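Long-range contacts in pollen-specific leucine-rich repeat extensin-like protein 1 (Arabidopsis thaliana, PDB 6TME), which probably binds RALF signalling peptides through its leucine-rich repeat domain, tethering them to the extensin-type cell wall of the growing pollen tube: residues Gly248-Glu253 with Gly272-Thr277; Asn197-Thr202 with Asn220-Cys225; Gly106-Glu111 with Gly130-Ser135; Gly224-Thr229 with Asn244-Cys249; Asn268-Ser273 with Ser290-Thr295. All coordinates share one frame; numbering follows the deposited sequence.

Contact 1 (Gly248-Glu253 with Gly272-Thr277); sequences GCLPNE and GSLPST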
# COMPACT_ATOMS: atom_id res chain seq x y z
N GLY A 248 16.57 8.30 -12.79
CA GLY A 248 17.76 8.52 -12.00
C GLY A 248 18.33 7.19 -11.53
O GLY A 248 17.86 6.10 -11.88
N CYS A 249 19.37 7.30 -10.72
CA CYS A 249 20.01 6.14 -10.13
C CYS A 249 19.37 5.81 -8.80
O CYS A 249 18.81 6.67 -8.13
CB CYS A 249 21.51 6.41 -9.92
SG CYS A 249 22.40 6.79 -11.44
N LEU A 250 19.46 4.54 -8.41
CA LEU A 250 19.06 4.13 -7.08
C LEU A 250 19.95 4.83 -6.05
O LEU A 250 21.17 4.81 -6.20
CB LEU A 250 19.18 2.62 -6.91
CG LEU A 250 18.09 1.82 -7.61
CD1 LEU A 250 18.19 0.33 -7.27
CD2 LEU A 250 16.71 2.38 -7.24
N PRO A 251 19.39 5.47 -5.03
CA PRO A 251 20.26 6.03 -3.99
C PRO A 251 20.89 4.92 -3.18
O PRO A 251 20.22 3.95 -2.80
CB PRO A 251 19.30 6.89 -3.15
CG PRO A 251 17.94 6.38 -3.44
CD PRO A 251 17.99 5.89 -4.87
N ASN A 252 22.20 5.06 -2.92
CA ASN A 252 22.92 4.11 -2.08
C ASN A 252 22.27 3.95 -0.71
O ASN A 252 22.48 2.94 -0.04
CB ASN A 252 24.38 4.54 -1.88
CG ASN A 252 25.11 4.85 -3.20
OD1 ASN A 252 24.88 4.23 -4.24
ND2 ASN A 252 26.01 5.82 -3.15
N GLU A 253 21.48 4.95 -0.27
CA GLU A 253 20.85 4.90 1.04
C GLU A 253 19.84 3.77 1.15
O GLU A 253 19.50 3.38 2.27
CB GLU A 253 20.17 6.24 1.34
CG GLU A 253 21.15 7.41 1.57
CD GLU A 253 21.76 7.95 0.27
OE1 GLU A 253 21.43 7.45 -0.83
OE2 GLU A 253 22.58 8.89 0.34
N GLY A 272 21.90 3.67 -14.34
CA GLY A 272 23.03 3.41 -13.48
C GLY A 272 23.19 1.95 -13.14
O GLY A 272 22.54 1.04 -13.68
N SER A 273 24.10 1.72 -12.21
CA SER A 273 24.36 0.40 -11.67
C SER A 273 23.62 0.21 -10.36
O SER A 273 23.27 1.17 -9.68
CB SER A 273 25.86 0.18 -11.46
OG SER A 273 26.59 0.60 -12.60
N LEU A 274 23.36 -1.04 -10.04
CA LEU A 274 22.88 -1.35 -8.71
C LEU A 274 23.92 -0.86 -7.71
O LEU A 274 25.11 -1.10 -7.92
CB LEU A 274 22.64 -2.84 -8.54
CG LEU A 274 21.58 -3.36 -9.51
CD1 LEU A 274 21.27 -4.83 -9.26
CD2 LEU A 274 20.33 -2.49 -9.41
N PRO A 275 23.52 -0.15 -6.67
CA PRO A 275 24.51 0.27 -5.67
C PRO A 275 25.01 -0.93 -4.89
O PRO A 275 24.24 -1.83 -4.53
CB PRO A 275 23.74 1.25 -4.79
CG PRO A 275 22.31 1.02 -5.09
CD PRO A 275 22.23 0.52 -6.49
N SER A 276 26.32 -0.95 -4.65
CA SER A 276 26.93 -2.01 -3.85
C SER A 276 26.42 -2.02 -2.42
O SER A 276 26.50 -3.05 -1.75
CB SER A 276 28.46 -1.87 -3.87
OG SER A 276 28.84 -0.52 -3.60
N THR A 277 25.89 -0.89 -1.95
CA THR A 277 25.27 -0.81 -0.63
C THR A 277 24.08 -1.76 -0.47
O THR A 277 23.65 -2.00 0.66
CB THR A 277 24.81 0.62 -0.36
OG1 THR A 277 24.08 1.11 -1.49
CG2 THR A 277 26.00 1.53 -0.10
O HOH W 1 21.03 2.80 -10.28
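L250-P251 and L274-P275 form the matching Leu-Pro turns of two successive leucine-rich repeats of the plant-specific type, each leading from a glycine into a short 3-10 segment. The two copies run almost parallel, 11° apart end to end. P275 is the wedge: its ring lies across the L250 side chain at about a right angle, with P275 CD 3.7 Å from L250 CB, while the other flank of the ring receives N252, whose OD1 stands 3.2 Å from P275 CB. Deeper in, L250 and L274 point the same way and touch by methyls, L250 CD1 to L274 CD2 at 4.1 Å, branched apolar groups suited to a repeat interior. The one direct hydrogen bond runs from T277 OG1 to N252 O (2.8 Å), in the carbonyl plane and on a lone pair. A chi1 of 48° sets that hydroxyl between the backbone N and carbonyl carbon of T277 and turns CG2 to N252 CB, so threonine serves both bond and packing. At the opposite end C249 SG, in a disulfide with C364, passes 4.0 Å from G272 CA, where any CB would collide with the sulfur. A water accepts from L250 N (3.0 Å) and donates to S273 O. Proline nitrogens cannot donate, which is consistent with a polar link between the turns made by one hydroxyl and one water.

Contact 2 (Asn197-Thr202 with Asn220-Cys225); sequences NRFEST and NKFSGC. With EDO (1,2-ethanediol), chain U.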
# COMPACT_ATOMS: atom_id res chain seq x y z
N ASN A 197 -3.69 4.33 -8.69
CA ASN A 197 -4.42 5.57 -8.78
C ASN A 197 -3.85 6.32 -9.98
O ASN A 197 -3.26 5.74 -10.90
CB ASN A 197 -4.32 6.32 -7.45
CG ASN A 197 -5.35 5.84 -6.46
OD1 ASN A 197 -6.53 6.18 -6.57
ND2 ASN A 197 -4.93 4.99 -5.52
N ARG A 198 -4.00 7.63 -9.98
CA ARG A 198 -3.38 8.44 -11.00
C ARG A 198 -2.57 9.57 -10.38
O ARG A 198 -2.51 10.67 -10.91
CB ARG A 198 -4.44 8.97 -11.96
CG ARG A 198 -5.07 7.88 -12.80
CD ARG A 198 -4.05 7.39 -13.86
NE ARG A 198 -4.22 8.09 -15.14
CZ ARG A 198 -3.63 7.76 -16.29
NH1 ARG A 198 -2.81 6.72 -16.35
NH2 ARG A 198 -3.87 8.47 -17.38
N PHE A 199 -1.92 9.31 -9.25
CA PHE A 199 -1.00 10.28 -8.67
C PHE A 199 0.16 10.57 -9.62
O PHE A 199 0.61 9.71 -10.38
CB PHE A 199 -0.45 9.78 -7.34
CG PHE A 199 -1.51 9.64 -6.28
CD1 PHE A 199 -2.29 10.73 -5.91
CD2 PHE A 199 -1.73 8.41 -5.65
CE1 PHE A 199 -3.29 10.61 -4.93
CE2 PHE A 199 -2.71 8.28 -4.67
CZ PHE A 199 -3.50 9.37 -4.31
N GLU A 200 0.68 11.80 -9.52
CA GLU A 200 1.71 12.31 -10.41
C GLU A 200 2.81 13.00 -9.61
O GLU A 200 2.76 13.10 -8.38
CB GLU A 200 1.12 13.27 -11.45
CG GLU A 200 0.57 12.59 -12.69
CD GLU A 200 0.48 13.54 -13.89
OE1 GLU A 200 0.15 14.73 -13.69
OE2 GLU A 200 0.77 13.10 -15.03
N SER A 201 3.81 13.49 -10.33
CA SER A 201 4.96 14.17 -9.76
C SER A 201 5.72 13.31 -8.76
O SER A 201 5.69 12.08 -8.84
CB SER A 201 4.56 15.49 -9.13
OG SER A 201 4.72 16.52 -10.09
N THR A 202 6.43 13.96 -7.84
CA THR A 202 7.55 13.32 -7.18
C THR A 202 7.12 12.56 -5.95
O THR A 202 6.03 12.78 -5.40
CB THR A 202 8.64 14.34 -6.78
OG1 THR A 202 8.09 15.33 -5.91
CG2 THR A 202 9.22 14.99 -7.98
N ASN A 220 1.08 4.20 -10.61
CA ASN A 220 0.67 5.60 -10.66
C ASN A 220 1.49 6.24 -11.78
O ASN A 220 2.06 5.55 -12.63
CB ASN A 220 0.85 6.24 -9.29
CG ASN A 220 -0.27 5.88 -8.35
OD1 ASN A 220 -1.39 6.39 -8.50
ND2 ASN A 220 0.00 4.97 -7.40
N LYS A 221 1.57 7.56 -11.78
CA LYS A 221 2.44 8.29 -12.70
C LYS A 221 3.40 9.17 -11.92
O LYS A 221 3.60 10.34 -12.23
CB LYS A 221 1.63 9.10 -13.72
CG LYS A 221 0.81 8.22 -14.71
CD LYS A 221 1.70 7.52 -15.76
CE LYS A 221 1.47 8.00 -17.21
NZ LYS A 221 2.75 8.15 -18.03
N PHE A 222 4.01 8.61 -10.89
CA PHE A 222 5.09 9.26 -10.19
C PHE A 222 6.34 9.35 -11.06
O PHE A 222 6.65 8.44 -11.83
CB PHE A 222 5.44 8.48 -8.92
CG PHE A 222 4.41 8.61 -7.85
CD1 PHE A 222 4.28 9.79 -7.15
CD2 PHE A 222 3.59 7.53 -7.53
CE1 PHE A 222 3.33 9.91 -6.14
CE2 PHE A 222 2.65 7.63 -6.53
CZ PHE A 222 2.52 8.82 -5.82
N SER A 223 7.08 10.44 -10.90
CA SER A 223 8.25 10.72 -11.73
C SER A 223 9.39 11.24 -10.87
O SER A 223 9.23 11.55 -9.69
CB SER A 223 7.91 11.73 -12.83
OG SER A 223 7.50 12.96 -12.26
N GLY A 224 10.55 11.35 -11.49
CA GLY A 224 11.72 11.80 -10.77
C GLY A 224 12.42 10.64 -10.08
O GLY A 224 12.23 9.47 -10.42
N CYS A 225 13.22 11.00 -9.08
CA CYS A 225 14.13 10.09 -8.41
C CYS A 225 13.50 9.57 -7.12
O CYS A 225 12.57 10.16 -6.56
CB CYS A 225 15.46 10.80 -8.09
SG CYS A 225 16.43 11.45 -9.53
C1 EDO U . -1.42 5.06 -19.47
O1 EDO U . -0.10 5.07 -18.91
C2 EDO U . -1.60 6.17 -20.50
O2 EDO U . -1.85 7.41 -19.82
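F199 and F222 both set CG anti to the carbonyl carbon and beside the backbone N (chi1 -65° and -72°), which lays their side chains next to each other, pointing the same way into the repeat interior. The tip of the later ring meets the stem of the earlier one, F222 CZ to F199 CB at 3.5 Å, and S201 O sits at the edge of the F222 ring, 3.2 Å from CD1. Shortening F222 to an alanine would probably open a gap beside F199 CB and leave that stem without its ring neighbour. N220 takes the same kind of first torsion, and its OD1 accepts F199 N at 3.1 Å and, weakly, N197 N, although the position of this oxygen is less sure. Its ND2 donates to F217 O and L194 O, so asparagine, acceptor and donor at once, suits a buried place among backbone groups. The backbones are joined by K221 N to F199 O (2.7 Å), nearly along the C=O axis, and by S223 N to S201 O (3.0 Å), with the donor well above the carbonyl plane. On the outer side E200 CG lies alongside K221 CB at 3.8 Å, long polar chains that can reach solvent while their stems pack. This is the asparagine ladder of a leucine-rich repeat solenoid, with phenylalanine at the inward hydrophobic place of N-x-L/F. Strand 175-178 lies before the pair, bonded to 198-201 and packing F176 on F199; strand 245-247 follows, and N244 OD1 accepts F222 N.

Contact 3 (Gly106-Glu111 with Gly130-Ser135); sequences GYLPPE and GVIPKS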
# COMPACT_ATOMS: atom_id res chain seq x y z
N GLY A 106 -22.96 4.34 -4.58
CA GLY A 106 -23.50 5.55 -3.99
C GLY A 106 -22.37 6.54 -3.82
O GLY A 106 -21.41 6.54 -4.57
N TYR A 107 -22.51 7.40 -2.82
CA TYR A 107 -21.46 8.31 -2.42
C TYR A 107 -21.52 8.47 -0.90
O TYR A 107 -22.43 7.96 -0.25
CB TYR A 107 -21.59 9.67 -3.12
CG TYR A 107 -22.81 10.48 -2.74
CD1 TYR A 107 -24.06 10.18 -3.27
CD2 TYR A 107 -22.71 11.56 -1.86
CE1 TYR A 107 -25.17 10.93 -2.96
CE2 TYR A 107 -23.82 12.32 -1.53
CZ TYR A 107 -25.06 12.00 -2.09
OH TYR A 107 -26.18 12.73 -1.77
N LEU A 108 -20.53 9.17 -0.34
CA LEU A 108 -20.49 9.34 1.11
C LEU A 108 -20.97 10.75 1.44
O LEU A 108 -20.25 11.72 1.15
CB LEU A 108 -19.09 9.11 1.68
CG LEU A 108 -18.19 7.92 1.33
CD1 LEU A 108 -16.96 7.89 2.27
CD2 LEU A 108 -18.90 6.59 1.37
N PRO A 109 -22.14 10.91 2.06
CA PRO A 109 -22.68 12.24 2.29
C PRO A 109 -22.03 12.91 3.48
O PRO A 109 -21.47 12.23 4.36
CB PRO A 109 -24.18 11.97 2.53
CG PRO A 109 -24.22 10.58 3.08
CD PRO A 109 -23.06 9.83 2.45
N PRO A 110 -22.09 14.24 3.55
CA PRO A 110 -21.53 14.96 4.71
C PRO A 110 -22.03 14.45 6.04
O PRO A 110 -21.30 14.52 7.03
CB PRO A 110 -22.00 16.40 4.49
CG PRO A 110 -22.25 16.49 3.03
CD PRO A 110 -22.76 15.16 2.61
N GLU A 111 -23.26 13.93 6.08
CA GLU A 111 -23.87 13.53 7.34
C GLU A 111 -23.11 12.40 8.02
O GLU A 111 -23.22 12.24 9.24
CB GLU A 111 -25.34 13.12 7.12
CG GLU A 111 -26.30 14.28 6.89
CD GLU A 111 -26.18 14.92 5.50
OE1 GLU A 111 -25.44 14.40 4.63
OE2 GLU A 111 -26.83 15.97 5.28
N GLY A 130 -17.20 9.76 -6.17
CA GLY A 130 -17.07 11.15 -5.79
C GLY A 130 -15.89 11.37 -4.87
O GLY A 130 -14.84 10.77 -5.07
N VAL A 131 -16.06 12.21 -3.85
CA VAL A 131 -14.96 12.58 -2.98
C VAL A 131 -15.28 12.15 -1.55
O VAL A 131 -16.41 11.81 -1.21
CB VAL A 131 -14.68 14.08 -3.05
CG1 VAL A 131 -14.38 14.49 -4.49
CG2 VAL A 131 -15.87 14.84 -2.50
N ILE A 132 -14.25 12.14 -0.71
CA ILE A 132 -14.42 11.90 0.72
C ILE A 132 -14.89 13.20 1.37
O ILE A 132 -14.18 14.21 1.30
CB ILE A 132 -13.11 11.42 1.37
CG1 ILE A 132 -12.44 10.33 0.53
CG2 ILE A 132 -13.38 10.96 2.81
CD1 ILE A 132 -13.28 9.14 0.26
N PRO A 133 -16.06 13.22 2.00
CA PRO A 133 -16.54 14.48 2.60
C PRO A 133 -15.57 15.04 3.64
O PRO A 133 -15.05 14.32 4.49
CB PRO A 133 -17.87 14.07 3.25
CG PRO A 133 -17.89 12.59 3.26
CD PRO A 133 -17.05 12.14 2.10
N LYS A 134 -15.34 16.36 3.56
CA LYS A 134 -14.49 17.02 4.55
C LYS A 134 -15.01 16.82 5.98
O LYS A 134 -14.23 16.81 6.94
CB LYS A 134 -14.38 18.51 4.23
N SER A 135 -16.33 16.68 6.14
CA SER A 135 -16.88 16.51 7.48
C SER A 135 -16.30 15.30 8.21
O SER A 135 -16.40 15.23 9.44
CB SER A 135 -18.40 16.41 7.40
OG SER A 135 -18.79 15.28 6.64
O HOH W 2 -18.39 10.02 -1.95
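S135 OG donates to P110 O at 2.7 Å, in the carbonyl plane and on a lone pair, and so ties together the starts of two 3-10 segments in consecutive repeats. The bond depends on chi1 of 61°, which holds the hydroxyl between the backbone N and carbonyl carbon of S135. Replacing S135 by an alanine would probably leave P110 O without this donor and that end of the turn held by packing alone. Next to it P133 packs between the two segments: its CG lies 3.3 Å from L108 O, its CD 3.7 Å from L108 CB, and its CB 4.0 Å from P110 CA. Proline suits the place, being a compact apolar ring that also fixes the backbone bend. L108 CD1 reaches on to I132 CD1 in a looser touch at 4.4 Å. Between the backbones a water accepts from L108 N and donates to V131 O, each at 2.8 Å. These are Leu-Pro and Ile-Pro turns of plant-type leucine-rich repeats near the N-terminal end of the solenoid. Helix 43-56 packs W54 on L108 and P109, and F152 of strand 151-153 lies against both L108 and I132.

Contact 4 (Gly224-Thr229 with Asn244-Cys249); sequences GCIPKT and NNLSGC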
# COMPACT_ATOMS: atom_id res chain seq x y z
N GLY A 224 10.55 11.35 -11.49
CA GLY A 224 11.72 11.80 -10.77
C GLY A 224 12.42 10.64 -10.08
O GLY A 224 12.23 9.47 -10.42
N CYS A 225 13.22 11.00 -9.08
CA CYS A 225 14.13 10.09 -8.41
C CYS A 225 13.50 9.57 -7.12
O CYS A 225 12.57 10.16 -6.56
CB CYS A 225 15.46 10.80 -8.09
SG CYS A 225 16.43 11.45 -9.53
N ILE A 226 14.01 8.43 -6.66
CA ILE A 226 13.74 8.03 -5.27
C ILE A 226 14.56 8.93 -4.34
O ILE A 226 15.77 9.06 -4.54
CB ILE A 226 14.10 6.57 -5.05
CG1 ILE A 226 13.28 5.66 -5.97
CG2 ILE A 226 13.92 6.19 -3.59
CD1 ILE A 226 13.75 4.22 -5.94
N PRO A 227 13.96 9.55 -3.33
CA PRO A 227 14.72 10.50 -2.49
C PRO A 227 15.79 9.80 -1.66
O PRO A 227 15.60 8.66 -1.20
CB PRO A 227 13.64 11.13 -1.60
CG PRO A 227 12.36 10.91 -2.34
CD PRO A 227 12.52 9.59 -3.05
N LYS A 228 16.92 10.49 -1.46
CA LYS A 228 18.01 9.96 -0.64
C LYS A 228 17.57 9.67 0.79
O LYS A 228 18.21 8.84 1.47
CB LYS A 228 19.19 10.94 -0.62
CG LYS A 228 20.15 10.85 -1.81
N THR A 229 16.51 10.34 1.27
CA THR A 229 15.96 10.15 2.62
C THR A 229 15.29 8.79 2.81
O THR A 229 14.96 8.44 3.96
CB THR A 229 14.93 11.25 2.95
OG1 THR A 229 14.03 11.42 1.86
CG2 THR A 229 15.63 12.58 3.21
N ASN A 244 5.75 2.99 -12.60
CA ASN A 244 5.65 4.44 -12.50
C ASN A 244 6.58 5.01 -13.56
O ASN A 244 6.99 4.33 -14.52
CB ASN A 244 5.97 4.91 -11.08
CG ASN A 244 4.79 4.78 -10.14
OD1 ASN A 244 3.82 5.54 -10.22
ND2 ASN A 244 4.86 3.80 -9.24
N ASN A 245 6.92 6.28 -13.41
CA ASN A 245 7.84 6.92 -14.34
C ASN A 245 9.01 7.50 -13.57
O ASN A 245 9.41 8.65 -13.78
CB ASN A 245 7.12 8.00 -15.14
CG ASN A 245 6.26 7.40 -16.23
OD1 ASN A 245 6.73 6.58 -17.04
ND2 ASN A 245 4.98 7.76 -16.23
N LEU A 246 9.55 6.71 -12.65
CA LEU A 246 10.72 7.12 -11.89
C LEU A 246 12.00 6.85 -12.70
O LEU A 246 12.03 6.03 -13.62
CB LEU A 246 10.75 6.37 -10.56
CG LEU A 246 9.55 6.53 -9.61
CD1 LEU A 246 9.64 5.47 -8.49
CD2 LEU A 246 9.47 7.94 -9.02
N SER A 247 13.06 7.55 -12.32
CA SER A 247 14.29 7.55 -13.10
C SER A 247 15.43 7.99 -12.19
O SER A 247 15.27 8.06 -10.96
CB SER A 247 14.17 8.48 -14.32
OG SER A 247 13.86 9.80 -13.88
N GLY A 248 16.57 8.30 -12.79
CA GLY A 248 17.76 8.52 -12.00
C GLY A 248 18.33 7.19 -11.53
O GLY A 248 17.86 6.10 -11.88
N CYS A 249 19.37 7.30 -10.72
CA CYS A 249 20.01 6.14 -10.13
C CYS A 249 19.37 5.81 -8.80
O CYS A 249 18.81 6.67 -8.13
CB CYS A 249 21.51 6.41 -9.92
SG CYS A 249 22.40 6.79 -11.44
O HOH W 3 11.27 10.57 -14.22
O HOH W 4 16.05 7.53 -8.45
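The flat groups that meet here are peptides, chiefly that of G224 with the one before S247. S247 N donates to G224 O at 2.8 Å, coming from above the carbonyl plane, 38° out of it, in a fairly straight bond (151° at the hydrogen). The same oxygen is approached by L246, whose CA lies 3.2 Å away in a CA-H...O contact and whose CD2 methyl lies at 3.5 Å. The site belongs to the second, shorter run of parallel strands in a plant-type leucine-rich repeat solenoid, where the Gly-x-Ile-Pro of one repeat meets the Leu-Ser-Gly of the next. Glycine suits 224 because its positive phi would press a side chain against the preceding carbonyl. G248 has a second reason: a CB there would strike C225 SG, which already lies 4.1 Å from G248 CA. Serine suits 247 because its short hydroxyl shares a water with the backbone: that water accepts from G224 N, donates to N245 O and bonds S247 OG at 2.7 Å, bridging two peptide groups too far apart to pair directly. Inside, I226 CG1 and L246 CD1 touch loosely at 4.4 Å, and F270 of strand 269-271 packs on both residues, while N268 OD1 accepts L246 N. At G248 the chain turns a corner. There a second water takes over, donating to S247 O and to C249 O and accepting from I226 N at 2.9 Å.

Contact 5 (Asn268-Ser273 with Ser290-Thr295); sequences NGFVGS and SYNKFT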
# COMPACT_ATOMS: atom_id res chain seq x y z
N ASN A 268 10.02 0.87 -14.24
CA ASN A 268 10.23 2.30 -14.17
C ASN A 268 11.26 2.66 -15.23
O ASN A 268 11.27 2.05 -16.30
CB ASN A 268 10.66 2.69 -12.75
CG ASN A 268 9.45 2.88 -11.80
OD1 ASN A 268 8.77 3.90 -11.84
ND2 ASN A 268 9.14 1.86 -11.00
N GLY A 269 12.12 3.63 -14.95
CA GLY A 269 13.11 4.06 -15.91
C GLY A 269 14.42 4.35 -15.20
O GLY A 269 15.11 5.32 -15.53
N PHE A 270 14.76 3.53 -14.22
CA PHE A 270 16.00 3.75 -13.50
C PHE A 270 17.21 3.45 -14.39
O PHE A 270 17.15 2.66 -15.33
CB PHE A 270 16.04 2.89 -12.25
CG PHE A 270 14.97 3.23 -11.25
CD1 PHE A 270 15.01 4.44 -10.56
CD2 PHE A 270 13.94 2.34 -11.00
CE1 PHE A 270 14.02 4.75 -9.64
CE2 PHE A 270 12.96 2.65 -10.08
CZ PHE A 270 12.99 3.86 -9.40
N VAL A 271 18.31 4.12 -14.07
CA VAL A 271 19.56 4.01 -14.81
C VAL A 271 20.69 3.80 -13.81
O VAL A 271 20.47 3.75 -12.60
CB VAL A 271 19.84 5.26 -15.68
CG1 VAL A 271 18.82 5.37 -16.81
CG2 VAL A 271 19.82 6.50 -14.80
N GLY A 272 21.90 3.67 -14.34
CA GLY A 272 23.03 3.41 -13.48
C GLY A 272 23.19 1.95 -13.14
O GLY A 272 22.54 1.04 -13.68
N SER A 273 24.10 1.72 -12.21
CA SER A 273 24.36 0.40 -11.67
C SER A 273 23.62 0.21 -10.36
O SER A 273 23.27 1.17 -9.68
CB SER A 273 25.86 0.18 -11.46
OG SER A 273 26.59 0.60 -12.60
N SER A 290 13.22 -5.58 -12.50
CA SER A 290 12.97 -5.80 -13.92
C SER A 290 12.42 -4.54 -14.59
O SER A 290 11.86 -3.64 -13.95
CB SER A 290 12.01 -6.98 -14.12
OG SER A 290 10.69 -6.62 -13.78
N TYR A 291 12.60 -4.47 -15.91
CA TYR A 291 12.00 -3.44 -16.77
C TYR A 291 12.46 -2.05 -16.36
O TYR A 291 11.66 -1.17 -16.01
CB TYR A 291 10.48 -3.53 -16.77
CG TYR A 291 9.95 -4.73 -17.47
CD1 TYR A 291 9.79 -4.73 -18.86
CD2 TYR A 291 9.60 -5.88 -16.76
CE1 TYR A 291 9.32 -5.83 -19.51
CE2 TYR A 291 9.12 -7.00 -17.41
CZ TYR A 291 8.98 -6.97 -18.79
OH TYR A 291 8.49 -8.07 -19.46
N ASN A 292 13.77 -1.86 -16.40
CA ASN A 292 14.36 -0.56 -16.15
C ASN A 292 15.45 -0.36 -17.19
O ASN A 292 15.44 -0.99 -18.25
CB ASN A 292 14.85 -0.52 -14.69
CG ASN A 292 13.73 -0.14 -13.75
OD1 ASN A 292 13.22 0.98 -13.81
ND2 ASN A 292 13.34 -1.06 -12.88
N LYS A 293 16.40 0.52 -16.90
CA LYS A 293 17.53 0.74 -17.79
C LYS A 293 18.84 0.59 -17.04
O LYS A 293 19.81 1.30 -17.31
CB LYS A 293 17.44 2.12 -18.46
CG LYS A 293 16.62 2.08 -19.72
CD LYS A 293 15.41 2.98 -19.65
CE LYS A 293 15.80 4.44 -19.61
NZ LYS A 293 14.58 5.29 -19.70
N PHE A 294 18.88 -0.33 -16.08
CA PHE A 294 20.11 -0.55 -15.33
C PHE A 294 21.20 -1.12 -16.23
O PHE A 294 20.93 -1.87 -17.18
CB PHE A 294 19.91 -1.51 -14.18
CG PHE A 294 19.00 -1.01 -13.12
CD1 PHE A 294 19.38 0.04 -12.30
CD2 PHE A 294 17.76 -1.62 -12.91
CE1 PHE A 294 18.53 0.51 -11.30
CE2 PHE A 294 16.91 -1.15 -11.92
CZ PHE A 294 17.30 -0.09 -11.11
N THR A 295 22.43 -0.79 -15.88
CA THR A 295 23.60 -1.28 -16.60
C THR A 295 24.60 -1.84 -15.60
O THR A 295 24.50 -1.63 -14.39
CB THR A 295 24.24 -0.16 -17.43
OG1 THR A 295 24.50 0.97 -16.60
CG2 THR A 295 23.32 0.25 -18.57
O HOH W 5 14.52 6.88 -17.90
O HOH W 6 22.57 2.99 -17.29
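T295 N donates to G272 O at 2.9 Å in an almost straight bond (170° at the hydrogen), and F270 N donates to N292 OD1 at 3.0 Å nearly as straight. Between them K293 N binds F270 O at 2.8 Å. N292 OD1 also takes a weak bond from N268 N, which shares its hydrogen weakly with Y291 O. The amide reaches across because N292 CG stands beside its own backbone N (chi1 -84°), and ND2 then serves F289 O and A265 O; asparagine suits this buried post by offering acceptor and donor together. A water accepts from G272 N and donates to K293 O, and it also bonds T295 OG1 at 2.9 Å, so the threonine hydroxyl joins a water bridge beside the direct T295 N to G272 O bond. Around these bonds the aromatic packing begins. The N292 amide lies alongside the F270 ring, the two planes 46° apart, with ND2 at the ring edge and OD1 3.2 Å from F270 CD2. The F270 and F294 side chains point the same way, F294 CZ touching F270 CB at 3.4 Å, and G272 O lies in plane at the edge of the F294 ring. On the outer side V271 CG1 rests on K293 CB at 3.9 Å, a small branched residue against a chain whose amine can stay near solvent. At the start of the later segment Y291 stacks on Y315, and S290 touches an attached glycan sugar. Inward-pointing asparagine, with phenylalanines side by side in the N-x-F position, is the asparagine ladder of leucine-rich repeats.

Overall arrangement
All five contacts join equivalent parts of successive repeats along the solenoid. Contacts 2 and 5 both belong to the asparagine ladder and the hydrophobic core beneath it, both joining buried asparagine and phenylalanine on one side to exposed chains on the other. Contacts 1 and 3, centres about 43 Å apart and on opposite sides of the chain's centre, are equivalent proline turns held by a hydroxyl, a wedged ring and a water; contact 1 is the more buried and carries a disulfide cysteine. Contact 4 is intermediate, sharing G224 and C225 with contact 2 and G248 and C249 with contact 1, where one direct backbone bond is joined by two bridging waters. Contact 5 shares G272 and S273 with contact 1.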